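PDB 6RXD: histidine acid phosphatase from Bifidobacterium longum subsp. infantis, which hydrolyses phosphate groups from inositol polyphosphates such as phytate and probably also from 2,3-bisphosphoglycerate. Local coordinates for residues S51-D56 with N277-A282; A57-M62 with K83-I88; N92-Y97 with G324-A329. All coordinates share one frame; numbering follows the deposited sequence.

In the fold
The three contacts cluster in one region of the histidine phosphatase fold. Centres of contacts 1 and 2 lie about 9 Å apart, those of 1 and 3 about 11 Å, and those of 2 and 3 about 12 Å. Contacts 1 and 2 share helix 55-69, whereas contacts 2 and 3 share helix 75-95. Along the sequence, contact 2 falls between the two halves of contact 1, and contact 3 opens after contact 2 has closed but before contact 1 has. A local helix pair is thus joined to two loops, 277-282 and 324-329, that arrive more than 180 residues later, the second through a bound zinc ion.

Contact 1: S51-D56 with N277-A282; sequences SSYKYD and NCAPGA
The two segments come closest at Tyr53 and Ala279, their CA atoms 6.1 Å apart, where the residues leading into helix 55-69 pass a loop that makes a type II turn from Ala279 to Ala282. With CG anti to the backbone N (chi1 -176°), the Tyr53 side chain reaches across and lays one ring face over Ala279. The Ala279 CA sits above the ring centre, and its CB forms a CH-pi contact, 3.8 Å from the centroid of the Tyr53 ring. The backbone also lies against this face, with Ala279 N 3.4 Å from Tyr53 CD2. Asn277 comes instead to the ring edge: its ND2 lies near the ring plane, 3.7 Å from Tyr53 CE2, with amide and ring turned 65° apart. Near the hydroxyl, Pro280 CD packs 3.9 Å from Tyr53 OH, which is itself hydrogen-bonded to Arg61 NH1. A leucine in place of Tyr53 would remove both the ring face and the hydroxyl, and would probably leave Ala279 with a gap over its methyl and Arg61 without this partner. Within each segment, Asp56 OD2 accepts the N-H of Lys54, the N-cap residue, at 3.0 Å from Lys54 N, and Gly281 supplies the positive phi of the turn's third position. Beyond the pair, Tyr53 and Ala279 make backbone hydrogen bonds to Asp289 and Ala290, respectively, and Cys278 packs on Cys291, with which it forms a disulfide in a structure of this protein. The contact lies against helix 75-95, whose Thr89 touches Tyr53, Ala279 and Pro280, and whose Val93 packs on Ala279.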
loop_
_atom_site.group_PDB
_atom_site.type_symbol
_atom_site.label_atom_id
_atom_site.label_comp_id
_atom_site.label_asym_id
_atom_site.label_seq_id
_atom_site.Cartn_x
_atom_site.Cartn_y
_atom_site.Cartn_z
ATOM N N SER A 51 -2.487 -11.038 -8.956
ATOM C CA SER A 51 -1.273 -11.719 -8.513
ATOM C C SER A 51 -1.066 -13.030 -9.267
ATOM O O SER A 51 0.068 -13.464 -9.480
ATOM C CB SER A 51 -1.322 -11.987 -7.010
ATOM O OG SER A 51 -2.420 -12.814 -6.682
ATOM N N SER A 52 -2.167 -13.656 -9.675
ATOM C CA SER A 52 -2.110 -14.898 -10.434
ATOM C C SER A 52 -3.433 -15.157 -11.138
ATOM O O SER A 52 -4.409 -14.431 -10.925
ATOM C CB SER A 52 -1.783 -16.074 -9.511
ATOM O OG SER A 52 -2.826 -16.277 -8.582
ATOM N N TYR A 53 -3.447 -16.170 -11.999
ATOM C CA TYR A 53 -4.657 -16.596 -12.688
ATOM C C TYR A 53 -5.507 -17.347 -11.674
ATOM O O TYR A 53 -5.302 -18.543 -11.426
ATOM C CB TYR A 53 -4.280 -17.472 -13.894
ATOM C CG TYR A 53 -5.435 -17.914 -14.777
ATOM C CD1 TYR A 53 -6.360 -17.001 -15.278
ATOM C CD2 TYR A 53 -5.582 -19.249 -15.127
ATOM C CE1 TYR A 53 -7.421 -17.426 -16.089
ATOM C CE2 TYR A 53 -6.619 -19.676 -15.932
ATOM C CZ TYR A 53 -7.536 -18.764 -16.416
ATOM O OH TYR A 53 -8.570 -19.212 -17.218
ATOM N N LYS A 54 -6.448 -16.633 -11.067
ATOM C CA LYS A 54 -7.127 -17.142 -9.879
ATOM C C LYS A 54 -8.557 -16.624 -9.784
ATOM O O LYS A 54 -9.501 -17.377 -10.046
ATOM C CB LYS A 54 -6.330 -16.783 -8.618
ATOM C CG LYS A 54 -6.959 -17.296 -7.325
ATOM C CD LYS A 54 -6.120 -16.930 -6.089
ATOM C CE LYS A 54 -6.072 -15.424 -5.860
ATOM N NZ LYS A 54 -5.350 -15.095 -4.593
ATOM N N TYR A 55 -8.723 -15.356 -9.407
ATOM C CA TYR A 55 -10.061 -14.773 -9.305
ATOM C C TYR A 55 -10.728 -14.765 -10.675
ATOM O O TYR A 55 -11.919 -15.078 -10.815
ATOM C CB TYR A 55 -9.988 -13.339 -8.778
ATOM C CG TYR A 55 -9.519 -13.223 -7.337
ATOM C CD1 TYR A 55 -9.997 -14.082 -6.356
ATOM C CD2 TYR A 55 -8.581 -12.262 -6.971
ATOM C CE1 TYR A 55 -9.567 -13.973 -5.039
ATOM C CE2 TYR A 55 -8.139 -12.146 -5.660
ATOM C CZ TYR A 55 -8.636 -13.006 -4.700
ATOM O OH TYR A 55 -8.205 -12.885 -3.394
ATOM N N ASP A 56 -9.955 -14.385 -11.686
ATOM C CA ASP A 56 -10.451 -14.404 -13.055
ATOM C C ASP A 56 -10.638 -15.825 -13.581
ATOM O O ASP A 56 -11.590 -16.104 -14.318
ATOM C CB ASP A 56 -9.546 -13.572 -13.993
ATOM C CG ASP A 56 -8.066 -13.971 -13.935
ATOM O OD1 ASP A 56 -7.346 -13.691 -14.918
ATOM O OD2 ASP A 56 -7.593 -14.526 -12.921
ATOM N N ASN A 277 -3.982 -25.457 -14.625
ATOM C CA ASN A 277 -4.415 -24.615 -15.734
ATOM C C ASN A 277 -3.500 -23.413 -15.932
ATOM O O ASN A 277 -2.700 -23.072 -15.062
ATOM C CB ASN A 277 -5.867 -24.164 -15.514
ATOM C CG ASN A 277 -6.574 -23.810 -16.805
ATOM O OD1 ASN A 277 -6.092 -24.115 -17.896
ATOM N ND2 ASN A 277 -7.738 -23.173 -16.686
ATOM N N CYS A 278 -3.604 -22.798 -17.101
ATOM C CA CYS A 278 -2.819 -21.618 -17.439
ATOM C C CYS A 278 -3.739 -20.638 -18.152
ATOM O O CYS A 278 -4.594 -21.058 -18.927
ATOM C CB CYS A 278 -1.660 -22.013 -18.358
ATOM S SG CYS A 278 -0.522 -20.680 -18.798
ATOM N N ALA A 279 -3.568 -19.344 -17.887
ATOM C CA ALA A 279 -4.368 -18.324 -18.565
ATOM C C ALA A 279 -4.228 -18.455 -20.086
ATOM O O ALA A 279 -3.129 -18.718 -20.582
ATOM C CB ALA A 279 -3.941 -16.953 -18.116
ATOM N N PRO A 280 -5.340 -18.282 -20.827
ATOM C CA PRO A 280 -5.289 -18.381 -22.293
ATOM C C PRO A 280 -4.253 -17.421 -22.872
ATOM O O PRO A 280 -4.240 -16.243 -22.498
ATOM C CB PRO A 280 -6.693 -17.941 -22.723
ATOM C CG PRO A 280 -7.564 -18.250 -21.553
ATOM C CD PRO A 280 -6.700 -17.967 -20.346
ATOM N N GLY A 281 -3.385 -17.926 -23.749
ATOM C CA GLY A 281 -2.385 -17.098 -24.406
ATOM C C GLY A 281 -1.089 -16.920 -23.639
ATOM O O GLY A 281 -0.116 -16.356 -24.150
ATOM N N ALA A 282 -1.061 -17.400 -22.402
ATOM C CA ALA A 282 0.113 -17.232 -21.564
ATOM C C ALA A 282 1.145 -18.328 -21.799
ATOM O O ALA A 282 0.800 -19.458 -22.143
ATOM C CB ALA A 282 -0.290 -17.197 -20.098
#

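Contact 2: A57-M62 with K83-I88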
loop_
_atom_site.group_PDB
_atom_site.type_symbol
_atom_site.label_atom_id
_atom_site.label_comp_id
_atom_site.label_asym_id
_atom_site.label_seq_id
_atom_site.Cartn_x
_atom_site.Cartn_y
_atom_site.Cartn_z
ATOM N N ALA A 57 -9.750 -16.731 -13.173
ATOM C CA ALA A 57 -9.867 -18.130 -13.570
ATOM C C ALA A 57 -11.144 -18.744 -13.008
ATOM O O ALA A 57 -11.941 -19.345 -13.738
ATOM C CB ALA A 57 -8.654 -18.918 -13.094
ATOM N N LEU A 58 -11.326 -18.607 -11.698
ATOM C CA LEU A 58 -12.437 -19.275 -11.031
ATOM C C LEU A 58 -13.780 -18.764 -11.527
ATOM O O LEU A 58 -14.728 -19.543 -11.697
ATOM C CB LEU A 58 -12.331 -19.116 -9.508
ATOM C CG LEU A 58 -11.257 -19.966 -8.827
ATOM C CD1 LEU A 58 -11.021 -19.496 -7.404
ATOM C CD2 LEU A 58 -11.680 -21.423 -8.842
ATOM N N LEU A 59 -13.877 -17.454 -11.757
ATOM C CA LEU A 59 -15.131 -16.906 -12.230
ATOM C C LEU A 59 -15.434 -17.328 -13.668
ATOM O O LEU A 59 -16.593 -17.493 -14.031
ATOM C CB LEU A 59 -15.181 -15.388 -12.051
ATOM C CG LEU A 59 -15.369 -14.916 -10.602
ATOM C CD1 LEU A 59 -15.229 -13.417 -10.555
ATOM C CD2 LEU A 59 -16.743 -15.331 -10.053
ATOM N N MET A 60 -14.399 -17.519 -14.485
ATOM C CA MET A 60 -14.621 -18.107 -15.815
ATOM C C MET A 60 -15.054 -19.570 -15.745
ATOM O O MET A 60 -15.887 -20.000 -16.532
ATOM C CB MET A 60 -13.391 -17.969 -16.722
ATOM C CG MET A 60 -13.675 -18.320 -18.192
ATOM S SD MET A 60 -14.805 -17.127 -18.953
ATOM C CE MET A 60 -13.662 -15.946 -19.658
ATOM N N ARG A 61 -14.510 -20.346 -14.809
ATOM C CA ARG A 61 -14.990 -21.720 -14.649
ATOM C C ARG A 61 -16.467 -21.715 -14.245
ATOM O O ARG A 61 -17.259 -22.526 -14.734
ATOM C CB ARG A 61 -14.156 -22.482 -13.601
ATOM C CG ARG A 61 -12.646 -22.500 -13.876
ATOM C CD ARG A 61 -12.279 -23.329 -15.123
ATOM N NE ARG A 61 -12.404 -22.561 -16.370
ATOM C CZ ARG A 61 -11.509 -21.674 -16.800
ATOM N NH1 ARG A 61 -10.411 -21.418 -16.093
ATOM N NH2 ARG A 61 -11.709 -21.030 -17.946
ATOM N N MET A 62 -16.847 -20.777 -13.382
ATOM C CA MET A 62 -18.242 -20.649 -12.964
ATOM C C MET A 62 -19.106 -20.260 -14.164
ATOM O O MET A 62 -20.216 -20.788 -14.353
ATOM C CB MET A 62 -18.351 -19.597 -11.850
ATOM C CG MET A 62 -19.752 -19.376 -11.308
ATOM S SD MET A 62 -19.687 -18.191 -9.944
ATOM C CE MET A 62 -21.389 -18.237 -9.396
ATOM N N LYS A 83 -17.132 -11.533 -21.480
ATOM C CA LYS A 83 -16.275 -10.503 -22.093
ATOM C C LYS A 83 -15.423 -9.789 -21.042
ATOM O O LYS A 83 -14.239 -9.506 -21.263
ATOM C CB LYS A 83 -17.115 -9.465 -22.846
ATOM C CG LYS A 83 -16.281 -8.355 -23.492
ATOM C CD LYS A 83 -17.151 -7.305 -24.201
ATOM C CE LYS A 83 -16.275 -6.184 -24.765
ATOM N NZ LYS A 83 -17.073 -5.103 -25.403
ATOM N N ASN A 84 -16.030 -9.484 -19.899
ATOM C CA ASN A 84 -15.307 -8.789 -18.832
ATOM C C ASN A 84 -14.168 -9.656 -18.312
ATOM O O ASN A 84 -13.031 -9.192 -18.147
ATOM C CB ASN A 84 -16.256 -8.411 -17.682
ATOM C CG ASN A 84 -17.129 -7.222 -18.021
ATOM O OD1 ASN A 84 -16.706 -6.333 -18.753
ATOM N ND2 ASN A 84 -18.357 -7.211 -17.511
ATOM N N LEU A 85 -14.474 -10.928 -18.081
ATOM C CA LEU A 85 -13.463 -11.858 -17.566
ATOM C C LEU A 85 -12.341 -12.065 -18.572
ATOM O O LEU A 85 -11.171 -11.968 -18.220
ATOM C CB LEU A 85 -14.087 -13.206 -17.192
ATOM C CG LEU A 85 -15.110 -13.230 -16.058
ATOM C CD1 LEU A 85 -15.727 -14.615 -15.951
ATOM C CD2 LEU A 85 -14.446 -12.868 -14.762
ATOM N N SER A 86 -12.685 -12.328 -19.837
ATOM C CA SER A 86 -11.681 -12.515 -20.887
ATOM C C SER A 86 -10.789 -11.293 -21.021
ATOM O O SER A 86 -9.580 -11.401 -21.224
ATOM C CB SER A 86 -12.358 -12.798 -22.231
ATOM O OG SER A 86 -13.022 -14.040 -22.198
ATOM N N GLY A 87 -11.402 -10.114 -20.906
ATOM C CA GLY A 87 -10.677 -8.863 -21.027
ATOM C C GLY A 87 -9.647 -8.638 -19.930
ATOM O O GLY A 87 -8.513 -8.262 -20.220
ATOM N N ILE A 88 -10.023 -8.853 -18.669
ATOM C CA ILE A 88 -9.058 -8.629 -17.591
ATOM C C ILE A 88 -7.967 -9.703 -17.601
ATOM O O ILE A 88 -6.800 -9.441 -17.283
ATOM C CB ILE A 88 -9.731 -8.475 -16.196
ATOM C CG1 ILE A 88 -8.734 -7.864 -15.200
ATOM C CG2 ILE A 88 -10.262 -9.808 -15.682
ATOM C CD1 ILE A 88 -9.387 -7.172 -14.015
#
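Leu85 of one helix fits between Leu59 and Met60 of the other, and this apolar packing makes up most of the contact. Segments 57-62 and 83-88, parts of helices 55-69 and 75-95, run roughly antiparallel, the axes of these segments 9.9 Å apart at closest approach and crossing at -150°. One methyl of Leu85, CD2, meets the side chain of Leu59, at 3.8 Å from Leu59 CB. Met60 passes Leu85 in the opposite direction: its chain leaves anti to the backbone N (chi1 -169°), then bends at chi2 and again at chi3, bringing CE to the second helix. There Met60 CE rests 3.7 Å from Leu85 CB, while the sulfur lies near Leu85 CD1.

Side chain against backbone is the second kind of contact. Leu85 CD1 presses on the peptide link between Leu59 and Met60, reaching 3.5 Å from Met60 N and 3.6 Å from Leu59 C. Polar groups contribute little across the interface; Ser86 OG is hydrogen-bonded within its own helix to Val82 O.

The pair joins two consecutive helices, 55-69 and 75-95, as an antiparallel helical hairpin. Helix 301-317 packs along it, with Leu311 touching both Leu59 and Leu85, while Ile298 of the short strand 297-298 adds to the apolar surroundings of Leu59.

Contact 3: N92-Y97 with G324-A329; sequences NVENGY and GDHTFA. With ZN (zinc ion), chain D.
Glu94 and His326 converge on a zinc ion through very different torsions. The glutamate is extended, CG anti to the backbone N (chi1 178°) and CD continuing straight outward, which carries its carboxylate clear of the helix. His326 takes the rarer position with CG between the backbone N and the carbonyl carbon (chi1 53°), turning its ring toward that carboxylate. The metal lies between the two. Glu94 binds it as a bidentate carboxylate, unequally, at 2.3 Å from OE2 to zinc and 2.5 Å from OE1 to zinc. His326 gives the shortest bond, 2.1 Å from NE2 to zinc, and a water lying in the plane of the imidazole ring is a further ligand, its O 2.4 Å from zinc. Carboxylate and ring planes are nearly perpendicular, 89° apart. Glu94 OE2 and His326 NE2 are 3.2 Å apart, a closeness imposed by their common metal; they are not hydrogen-bonded to each other. Zinc is therefore the link between these two side chains, and the small interface holds little else. The negative carboxylate probably offsets part of the metal's charge. Glu94 is exposed, and both protein ligands also touch a neighbouring molecule in the crystal.

Glu94 stands in the last turn of helix 75-95, just before Gly96 leaves helical geometry with positive phi; Gly96 N still bonds Asn92 O at 2.7 Å. His326 belongs to the loop between helices 301-317 and 339-357, and its side chain packs on Ala90 and Ala91. Farther along, Thr327 touches Lys83 and Ala329 N is hydrogen-bonded to Asn84 OD1, so from Ala91 to Lys83 the loop runs back beside helix 75-95.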
loop_
_atom_site.group_PDB
_atom_site.type_symbol
_atom_site.label_atom_id
_atom_site.label_comp_id
_atom_site.label_asym_id
_atom_site.label_seq_id
_atom_site.Cartn_x
_atom_site.Cartn_y
_atom_site.Cartn_z
ATOM N N ASN A 92 -3.879 -9.005 -18.137
ATOM C CA ASN A 92 -2.863 -9.582 -17.264
ATOM C C ASN A 92 -1.864 -10.482 -17.974
ATOM O O ASN A 92 -0.675 -10.493 -17.635
ATOM C CB ASN A 92 -3.535 -10.338 -16.118
ATOM C CG ASN A 92 -3.974 -9.418 -15.017
ATOM O OD1 ASN A 92 -3.150 -8.972 -14.216
ATOM N ND2 ASN A 92 -5.270 -9.106 -14.976
ATOM N N VAL A 93 -2.334 -11.226 -18.966
ATOM C CA VAL A 93 -1.441 -12.086 -19.729
ATOM C C VAL A 93 -0.407 -11.233 -20.452
ATOM O O VAL A 93 0.790 -11.532 -20.448
ATOM C CB VAL A 93 -2.229 -12.973 -20.709
ATOM C CG1 VAL A 93 -1.310 -13.569 -21.764
ATOM C CG2 VAL A 93 -2.942 -14.077 -19.946
ATOM N N GLU A 94 -0.862 -10.125 -21.019
ATOM C CA GLU A 94 0.046 -9.235 -21.730
ATOM C C GLU A 94 1.044 -8.542 -20.806
ATOM O O GLU A 94 2.227 -8.423 -21.131
ATOM C CB GLU A 94 -0.749 -8.189 -22.499
ATOM C CG GLU A 94 0.131 -7.208 -23.209
ATOM C CD GLU A 94 -0.659 -6.106 -23.826
ATOM O OE1 GLU A 94 -0.449 -5.825 -25.025
ATOM O OE2 GLU A 94 -1.487 -5.508 -23.102
ATOM N N ASN A 95 0.571 -8.071 -19.663
ATOM C CA ASN A 95 1.442 -7.358 -18.741
ATOM C C ASN A 95 2.333 -8.287 -17.943
ATOM O O ASN A 95 3.435 -7.912 -17.543
ATOM C CB ASN A 95 0.622 -6.490 -17.793
ATOM C CG ASN A 95 0.343 -5.127 -18.361
ATOM O OD1 ASN A 95 0.402 -4.923 -19.573
ATOM N ND2 ASN A 95 0.039 -4.176 -17.486
ATOM N N GLY A 96 1.861 -9.510 -17.735
ATOM C CA GLY A 96 2.519 -10.452 -16.860
ATOM C C GLY A 96 1.763 -10.367 -15.553
ATOM O O GLY A 96 1.554 -9.273 -15.021
ATOM N N TYR A 97 1.312 -11.501 -15.042
ATOM C CA TYR A 97 0.612 -11.465 -13.769
ATOM C C TYR A 97 1.524 -10.930 -12.664
ATOM O O TYR A 97 2.728 -11.229 -12.634
ATOM C CB TYR A 97 0.070 -12.846 -13.423
ATOM C CG TYR A 97 -1.247 -13.160 -14.095
ATOM C CD1 TYR A 97 -2.448 -12.948 -13.431
ATOM C CD2 TYR A 97 -1.287 -13.674 -15.387
ATOM C CE1 TYR A 97 -3.666 -13.236 -14.026
ATOM C CE2 TYR A 97 -2.500 -13.964 -15.997
ATOM C CZ TYR A 97 -3.683 -13.747 -15.308
ATOM O OH TYR A 97 -4.895 -14.020 -15.902
ATOM N N GLY A 324 -8.909 -0.768 -25.895
ATOM C CA GLY A 324 -8.876 -1.472 -27.162
ATOM C C GLY A 324 -9.464 -2.866 -27.152
ATOM O O GLY A 324 -10.641 -3.061 -26.862
ATOM N N ASP A 325 -8.608 -3.837 -27.447
ATOM C CA ASP A 325 -9.001 -5.218 -27.678
ATOM C C ASP A 325 -9.132 -6.014 -26.368
ATOM O O ASP A 325 -9.522 -7.182 -26.358
ATOM C CB ASP A 325 -8.009 -5.837 -28.677
ATOM C CG ASP A 325 -8.095 -7.345 -28.757
ATOM O OD1 ASP A 325 -7.188 -8.007 -28.204
ATOM O OD2 ASP A 325 -9.053 -7.872 -29.372
ATOM N N HIS A 326 -8.833 -5.371 -25.246
ATOM C CA HIS A 326 -9.037 -6.038 -23.964
ATOM C C HIS A 326 -9.645 -5.081 -22.940
ATOM O O HIS A 326 -9.034 -4.745 -21.926
ATOM C CB HIS A 326 -7.763 -6.769 -23.461
ATOM C CG HIS A 326 -6.527 -5.916 -23.414
ATOM N ND1 HIS A 326 -6.328 -4.967 -22.439
ATOM C CD2 HIS A 326 -5.410 -5.895 -24.185
ATOM C CE1 HIS A 326 -5.158 -4.377 -22.616
ATOM N NE2 HIS A 326 -4.581 -4.916 -23.672
ATOM N N THR A 327 -10.866 -4.642 -23.228
ATOM C CA THR A 327 -11.607 -3.817 -22.287
ATOM C C THR A 327 -12.382 -4.672 -21.287
ATOM O O THR A 327 -12.654 -5.851 -21.522
ATOM C CB THR A 327 -12.569 -2.849 -22.991
ATOM O OG1 THR A 327 -13.574 -3.597 -23.687
ATOM C CG2 THR A 327 -11.812 -1.974 -23.982
ATOM N N PHE A 328 -12.711 -4.068 -20.154
ATOM C CA PHE A 328 -13.524 -4.732 -19.146
ATOM C C PHE A 328 -14.292 -3.646 -18.398
ATOM O O PHE A 328 -13.844 -2.500 -18.325
ATOM C CB PHE A 328 -12.670 -5.603 -18.199
ATOM C CG PHE A 328 -11.304 -5.024 -17.892
ATOM C CD1 PHE A 328 -11.098 -4.244 -16.758
ATOM C CD2 PHE A 328 -10.225 -5.264 -18.745
ATOM C CE1 PHE A 328 -9.841 -3.698 -16.488
ATOM C CE2 PHE A 328 -8.967 -4.735 -18.479
ATOM C CZ PHE A 328 -8.769 -3.949 -17.353
ATOM N N ALA A 329 -15.454 -4.003 -17.859
ATOM C CA ALA A 329 -16.327 -3.022 -17.232
ATOM C C ALA A 329 -16.986 -3.598 -15.984
ATOM O O ALA A 329 -18.214 -3.723 -15.907
ATOM C CB ALA A 329 -17.383 -2.544 -18.230
HETATM ZN ZN ZN D . -2.898 -5.283 -24.869
HETATM O O HOH W 1 -3.504 -6.824 -26.639
#